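Local coordinates for protein transmembrane oligosaccharyl transferase (Archaeoglobus fulgidus, PDB 3WAJ) that belongs to the STT3/AglB family of membrane-embedded oligosaccharyl transferases, with a multi-helix transmembrane region and a zinc ion bound in the model, at residues 162-176 with 207-221. Sequence-based numbering, arbitrary orientation.
Sequences HHIWEAFWQVSALGT and TIGLYVLSWGAGFII. With ZN (zinc ion), chain B; SO4 (sulfate ion), chain C.
With chi1 at -72° and the chain extended beyond CG, Glu166 lays its carboxylate over one face of the Trp215 indole, which its own chi1 of -170° turns toward helix 163-176. The planes lie 21° apart, and Glu166 OE2 comes within 3.2 Å of Trp215 CD2; the carboxylate lies flat on the ring, held there by bonds at both oxygens. Glu166 OE2 is hydrogen-bonded to Tyr429, while Glu166 OE1 accepts from His163 ND1 at 3.0 Å. His163 NE2 in turn binds zinc at 2.2 Å, in a site that includes Asp161 and Asp47, which makes Glu166 a second-shell partner that probably limits rotation of the ring. His162 and Trp215 both point N-H groups at sulfate O4: NE2 of His162 donates at 2.6 Å, NE1 of Trp215 only weakly. Arg426 and His81 also hydrogen-bond the sulfate.

Farther along, helices 163-176 and 207-214 run antiparallel, with axes 8.3 Å apart. Trp169 is sandwiched: Leu210 CD1 makes a CH-pi contact over one face, 3.6 Å from the six-membered ring centroid, and Phe168 covers the opposite face. Gln170 CB and Gly218 CA similarly take the two faces of Tyr211, whose hydroxyl is tied to Tyr430. Thr207 is a knob among Trp169, Ser172, Ala173 and Thr176; Thr207 OG1, hydrogen-bonded to Ala204 O, lies 3.2 Å from Ala173 CA.

The chemistry thus divides along the helix pair: mostly aromatic and apolar packing, with small hydroxyl side chains at the close crossing, whereas at the metal end Glu166 links zinc-bound His163 to the Trp215 face and donors from both segments meet on sulfate O4.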
loop_
_atom_site.group_PDB
_atom_site.type_symbol
_atom_site.label_atom_id
_atom_site.label_comp_id
_atom_site.label_asym_id
_atom_site.label_seq_id
_atom_site.Cartn_x
_atom_site.Cartn_y
_atom_site.Cartn_z
ATOM N N HIS A 162 7.744 -3.075 6.902
ATOM C CA HIS A 162 8.950 -2.547 7.520
ATOM C C HIS A 162 8.731 -1.257 8.329
ATOM O O HIS A 162 9.675 -0.731 8.925
ATOM C CB HIS A 162 10.043 -2.339 6.461
ATOM C CG HIS A 162 9.641 -1.421 5.348
ATOM N ND1 HIS A 162 9.684 -1.797 4.018
ATOM C CD2 HIS A 162 9.192 -0.141 5.361
ATOM C CE1 HIS A 162 9.277 -0.785 3.262
ATOM N NE2 HIS A 162 8.975 0.228 4.056
ATOM N N HIS A 163 7.503 -0.741 8.354
ATOM C CA HIS A 163 7.267 0.560 9.005
ATOM C C HIS A 163 7.480 0.495 10.525
ATOM O O HIS A 163 7.952 1.457 11.133
ATOM C CB HIS A 163 5.882 1.153 8.653
ATOM C CG HIS A 163 5.597 1.200 7.191
ATOM N ND1 HIS A 163 6.259 2.060 6.325
ATOM C CD2 HIS A 163 4.732 0.496 6.408
ATOM C CE1 HIS A 163 5.819 1.869 5.091
ATOM N NE2 HIS A 163 4.881 0.933 5.127
ATOM N N ILE A 164 7.130 -0.626 11.152
ATOM C CA ILE A 164 7.418 -0.755 12.577
ATOM C C ILE A 164 8.926 -0.720 12.788
ATOM O O ILE A 164 9.403 -0.142 13.758
ATOM C CB ILE A 164 6.771 -2.013 13.239
ATOM C CG1 ILE A 164 7.143 -2.086 14.728
ATOM C CG2 ILE A 164 7.182 -3.295 12.531
ATOM C CD1 ILE A 164 6.558 -0.957 15.567
ATOM N N TRP A 165 9.679 -1.284 11.845
ATOM C CA TRP A 165 11.126 -1.379 12.007
ATOM C C TRP A 165 11.861 -0.087 11.705
ATOM O O TRP A 165 12.960 0.142 12.221
ATOM C CB TRP A 165 11.680 -2.542 11.187
ATOM C CG TRP A 165 11.068 -3.845 11.625
ATOM C CD1 TRP A 165 10.133 -4.585 10.954
ATOM C CD2 TRP A 165 11.335 -4.544 12.845
ATOM N NE1 TRP A 165 9.814 -5.708 11.678
ATOM C CE2 TRP A 165 10.539 -5.709 12.843
ATOM C CE3 TRP A 165 12.176 -4.302 13.934
ATOM C CZ2 TRP A 165 10.556 -6.634 13.901
ATOM C CZ3 TRP A 165 12.193 -5.215 14.980
ATOM C CH2 TRP A 165 11.388 -6.369 14.956
ATOM N N GLU A 166 11.271 0.747 10.857
ATOM C CA GLU A 166 11.763 2.103 10.701
ATOM C C GLU A 166 11.706 2.769 12.066
ATOM O O GLU A 166 12.688 3.330 12.531
ATOM C CB GLU A 166 10.889 2.891 9.729
ATOM C CG GLU A 166 11.013 2.500 8.293
ATOM C CD GLU A 166 10.057 3.283 7.431
ATOM O OE1 GLU A 166 9.129 2.666 6.860
ATOM O OE2 GLU A 166 10.212 4.522 7.346
ATOM N N ALA A 167 10.546 2.699 12.714
ATOM C CA ALA A 167 10.397 3.328 14.025
ATOM C C ALA A 167 11.355 2.717 15.049
ATOM O O ALA A 167 12.069 3.432 15.755
ATOM C CB ALA A 167 8.964 3.253 14.512
ATOM N N PHE A 168 11.391 1.393 15.105
ATOM C CA PHE A 168 12.202 0.689 16.088
ATOM C C PHE A 168 13.690 1.030 15.932
ATOM O O PHE A 168 14.349 1.377 16.903
ATOM C CB PHE A 168 11.966 -0.824 15.976
ATOM C CG PHE A 168 12.652 -1.640 17.047
ATOM C CD1 PHE A 168 11.924 -2.163 18.102
ATOM C CD2 PHE A 168 14.016 -1.908 16.979
ATOM C CE1 PHE A 168 12.538 -2.925 19.076
ATOM C CE2 PHE A 168 14.642 -2.660 17.955
ATOM C CZ PHE A 168 13.900 -3.173 19.007
ATOM N N TRP A 169 14.233 0.932 14.726
ATOM C CA TRP A 169 15.658 1.198 14.576
ATOM C C TRP A 169 16.002 2.692 14.652
ATOM O O TRP A 169 17.111 3.050 15.055
ATOM C CB TRP A 169 16.239 0.524 13.316
ATOM C CG TRP A 169 16.159 -0.993 13.381
ATOM C CD1 TRP A 169 15.423 -1.818 12.568
ATOM C CD2 TRP A 169 16.813 -1.854 14.332
ATOM N NE1 TRP A 169 15.591 -3.131 12.947
ATOM C CE2 TRP A 169 16.432 -3.181 14.028
ATOM C CE3 TRP A 169 17.679 -1.631 15.407
ATOM C CZ2 TRP A 169 16.898 -4.284 14.765
ATOM C CZ3 TRP A 169 18.140 -2.718 16.135
ATOM C CH2 TRP A 169 17.746 -4.030 15.814
ATOM N N GLN A 170 15.071 3.567 14.282
ATOM C CA GLN A 170 15.360 5.001 14.352
ATOM C C GLN A 170 15.517 5.438 15.804
ATOM O O GLN A 170 16.517 6.062 16.173
ATOM C CB GLN A 170 14.278 5.849 13.683
ATOM C CG GLN A 170 14.652 7.330 13.613
ATOM C CD GLN A 170 13.453 8.231 13.401
ATOM O OE1 GLN A 170 13.299 8.852 12.345
ATOM N NE2 GLN A 170 12.594 8.307 14.407
ATOM N N VAL A 171 14.516 5.101 16.615
ATOM C CA VAL A 171 14.543 5.361 18.050
ATOM C C VAL A 171 15.746 4.676 18.700
ATOM O O VAL A 171 16.455 5.286 19.501
ATOM C CB VAL A 171 13.238 4.908 18.718
ATOM C CG1 VAL A 171 13.258 5.210 20.218
ATOM C CG2 VAL A 171 12.057 5.600 18.059
ATOM N N SER A 172 15.969 3.414 18.346
ATOM C CA SER A 172 17.136 2.667 18.810
ATOM C C SER A 172 18.411 3.411 18.493
ATOM O O SER A 172 19.302 3.493 19.334
ATOM C CB SER A 172 17.210 1.279 18.159
ATOM O OG SER A 172 16.215 0.423 18.678
ATOM N N ALA A 173 18.506 3.940 17.273
ATOM C CA ALA A 173 19.716 4.631 16.846
ATOM C C ALA A 173 19.959 5.878 17.701
ATOM O O ALA A 173 21.085 6.138 18.112
ATOM C CB ALA A 173 19.656 4.983 15.371
ATOM N N LEU A 174 18.897 6.632 17.984
ATOM C CA LEU A 174 19.009 7.817 18.827
ATOM C C LEU A 174 19.450 7.451 20.253
ATOM O O LEU A 174 20.466 7.952 20.750
ATOM C CB LEU A 174 17.678 8.559 18.875
ATOM C CG LEU A 174 17.097 9.082 17.567
ATOM C CD1 LEU A 174 15.713 9.656 17.818
ATOM C CD2 LEU A 174 18.002 10.132 16.929
ATOM N N GLY A 175 18.682 6.581 20.902
ATOM C CA GLY A 175 18.965 6.165 22.263
ATOM C C GLY A 175 20.340 5.555 22.431
ATOM O O GLY A 175 21.027 5.817 23.416
ATOM N N THR A 176 20.746 4.736 21.470
ATOM C CA THR A 176 22.061 4.106 21.528
ATOM C C THR A 176 23.166 5.103 21.207
ATOM O O THR A 176 24.280 5.003 21.726
ATOM C CB THR A 176 22.171 2.897 20.575
ATOM O OG1 THR A 176 21.882 3.313 19.231
ATOM C CG2 THR A 176 21.229 1.766 21.007
ATOM N N THR A 207 22.701 -0.119 14.921
ATOM C CA THR A 207 21.304 0.307 14.874
ATOM C C THR A 207 21.050 1.216 13.667
ATOM O O THR A 207 20.007 1.119 13.025
ATOM C CB THR A 207 20.876 1.005 16.170
ATOM O OG1 THR A 207 21.681 2.173 16.359
ATOM C CG2 THR A 207 21.044 0.074 17.359
ATOM N N ILE A 208 22.001 2.091 13.346
ATOM C CA ILE A 208 21.854 2.883 12.125
ATOM C C ILE A 208 21.854 1.972 10.899
ATOM O O ILE A 208 20.916 1.999 10.091
ATOM C CB ILE A 208 22.929 3.961 11.984
ATOM C CG1 ILE A 208 22.686 5.064 13.019
ATOM C CG2 ILE A 208 22.915 4.549 10.559
ATOM C CD1 ILE A 208 23.745 6.126 13.037
ATOM N N GLY A 209 22.900 1.154 10.784
ATOM C CA GLY A 209 22.982 0.137 9.751
ATOM C C GLY A 209 21.676 -0.617 9.580
ATOM O O GLY A 209 21.186 -0.762 8.447
ATOM N N LEU A 210 21.097 -1.073 10.690
ATOM C CA LEU A 210 19.868 -1.868 10.621
ATOM C C LEU A 210 18.705 -1.007 10.149
ATOM O O LEU A 210 17.840 -1.472 9.395
ATOM C CB LEU A 210 19.565 -2.540 11.956
ATOM C CG LEU A 210 20.570 -3.635 12.302
ATOM C CD1 LEU A 210 20.223 -4.336 13.600
ATOM C CD2 LEU A 210 20.662 -4.638 11.169
ATOM N N TYR A 211 18.711 0.260 10.559
ATOM C CA TYR A 211 17.714 1.225 10.082
ATOM C C TYR A 211 17.709 1.337 8.543
ATOM O O TYR A 211 16.678 1.134 7.900
ATOM C CB TYR A 211 17.926 2.587 10.765
ATOM C CG TYR A 211 16.914 3.643 10.389
ATOM C CD1 TYR A 211 15.573 3.326 10.244
ATOM C CD2 TYR A 211 17.297 4.956 10.190
ATOM C CE1 TYR A 211 14.645 4.289 9.896
ATOM C CE2 TYR A 211 16.370 5.929 9.843
ATOM C CZ TYR A 211 15.047 5.586 9.698
ATOM O OH TYR A 211 14.119 6.540 9.349
ATOM N N VAL A 212 18.861 1.633 7.946
ATOM C CA VAL A 212 18.956 1.710 6.483
ATOM C C VAL A 212 18.651 0.355 5.842
ATOM O O VAL A 212 18.114 0.285 4.743
ATOM C CB VAL A 212 20.357 2.211 6.018
ATOM C CG1 VAL A 212 20.366 2.494 4.515
ATOM C CG2 VAL A 212 20.784 3.461 6.788
ATOM N N LEU A 213 18.983 -0.732 6.531
ATOM C CA LEU A 213 18.731 -2.064 5.965
ATOM C C LEU A 213 17.244 -2.439 6.063
ATOM O O LEU A 213 16.786 -3.374 5.404
ATOM C CB LEU A 213 19.641 -3.130 6.596
ATOM C CG LEU A 213 21.143 -3.021 6.304
ATOM C CD1 LEU A 213 21.925 -4.257 6.779
ATOM C CD2 LEU A 213 21.382 -2.780 4.822
ATOM N N SER A 214 16.489 -1.701 6.877
ATOM C CA SER A 214 15.036 -1.897 6.956
ATOM C C SER A 214 14.328 -1.038 5.930
ATOM O O SER A 214 13.260 -1.386 5.433
ATOM C CB SER A 214 14.498 -1.543 8.343
ATOM O OG SER A 214 15.077 -2.346 9.335
ATOM N N TRP A 215 14.944 0.096 5.626
ATOM C CA TRP A 215 14.348 1.100 4.764
ATOM C C TRP A 215 15.466 1.931 4.113
ATOM O O TRP A 215 16.232 2.611 4.816
ATOM C CB TRP A 215 13.454 1.992 5.617
ATOM C CG TRP A 215 12.583 2.926 4.842
ATOM C CD1 TRP A 215 11.730 2.596 3.826
ATOM C CD2 TRP A 215 12.446 4.339 5.044
ATOM N NE1 TRP A 215 11.083 3.719 3.378
ATOM C CE2 TRP A 215 11.500 4.809 4.117
ATOM C CE3 TRP A 215 13.037 5.257 5.931
ATOM C CZ2 TRP A 215 11.125 6.158 4.030
ATOM C CZ3 TRP A 215 12.663 6.606 5.857
ATOM C CH2 TRP A 215 11.715 7.039 4.911
ATOM N N GLY A 216 15.553 1.878 2.782
ATOM C CA GLY A 216 16.647 2.507 2.046
ATOM C C GLY A 216 16.824 4.006 2.258
ATOM O O GLY A 216 17.946 4.526 2.198
ATOM N N ALA A 217 15.711 4.693 2.518
ATOM C CA ALA A 217 15.701 6.138 2.751
ATOM C C ALA A 217 16.201 6.480 4.147
ATOM O O ALA A 217 16.288 7.659 4.511
ATOM C CB ALA A 217 14.301 6.690 2.546
ATOM N N GLY A 218 16.533 5.444 4.917
ATOM C CA GLY A 218 16.923 5.593 6.311
ATOM C C GLY A 218 18.259 6.258 6.530
ATOM O O GLY A 218 18.624 6.558 7.672
ATOM N N PHE A 219 18.992 6.502 5.445
ATOM C CA PHE A 219 20.227 7.288 5.529
ATOM C C PHE A 219 19.922 8.662 6.135
ATOM O O PHE A 219 20.808 9.331 6.643
ATOM C CB PHE A 219 20.846 7.458 4.136
ATOM C CG PHE A 219 19.979 8.250 3.195
ATOM C CD1 PHE A 219 20.057 9.643 3.163
ATOM C CD2 PHE A 219 19.059 7.613 2.380
ATOM C CE1 PHE A 219 19.234 10.386 2.330
ATOM C CE2 PHE A 219 18.240 8.343 1.533
ATOM C CZ PHE A 219 18.329 9.736 1.509
ATOM N N ILE A 220 18.659 9.072 6.056
ATOM C CA ILE A 220 18.196 10.352 6.585
ATOM C C ILE A 220 18.520 10.549 8.072
ATOM O O ILE A 220 18.613 11.679 8.534
ATOM C CB ILE A 220 16.664 10.528 6.338
ATOM C CG1 ILE A 220 16.287 12.005 6.276
ATOM C CG2 ILE A 220 15.850 9.832 7.427
ATOM C CD1 ILE A 220 17.087 12.792 5.298
ATOM N N ILE A 221 18.700 9.462 8.821
ATOM C CA ILE A 221 19.099 9.578 10.224
ATOM C C ILE A 221 20.503 10.195 10.325
ATOM O O ILE A 221 20.861 10.793 11.341
ATOM C CB ILE A 221 19.049 8.204 10.948
ATOM C CG1 ILE A 221 19.284 8.361 12.448
ATOM C CG2 ILE A 221 20.097 7.267 10.400
ATOM C CD1 ILE A 221 18.225 9.165 13.141
HETATM ZN ZN ZN B . 4.085 -0.283 3.529
HETATM S S SO4 C . 7.756 2.325 1.326
HETATM O O1 SO4 C . 7.392 0.964 0.912
HETATM O O2 SO4 C . 8.492 2.955 0.225
HETATM O O3 SO4 C . 6.530 3.070 1.615
HETATM O O4 SO4 C . 8.602 2.336 2.526
HETATM O O HOH W 1 4.041 1.770 2.079
HETATM O O HOH W 2 6.059 -1.138 2.794
HETATM O O HOH W 3 2.042 -0.481 2.827
#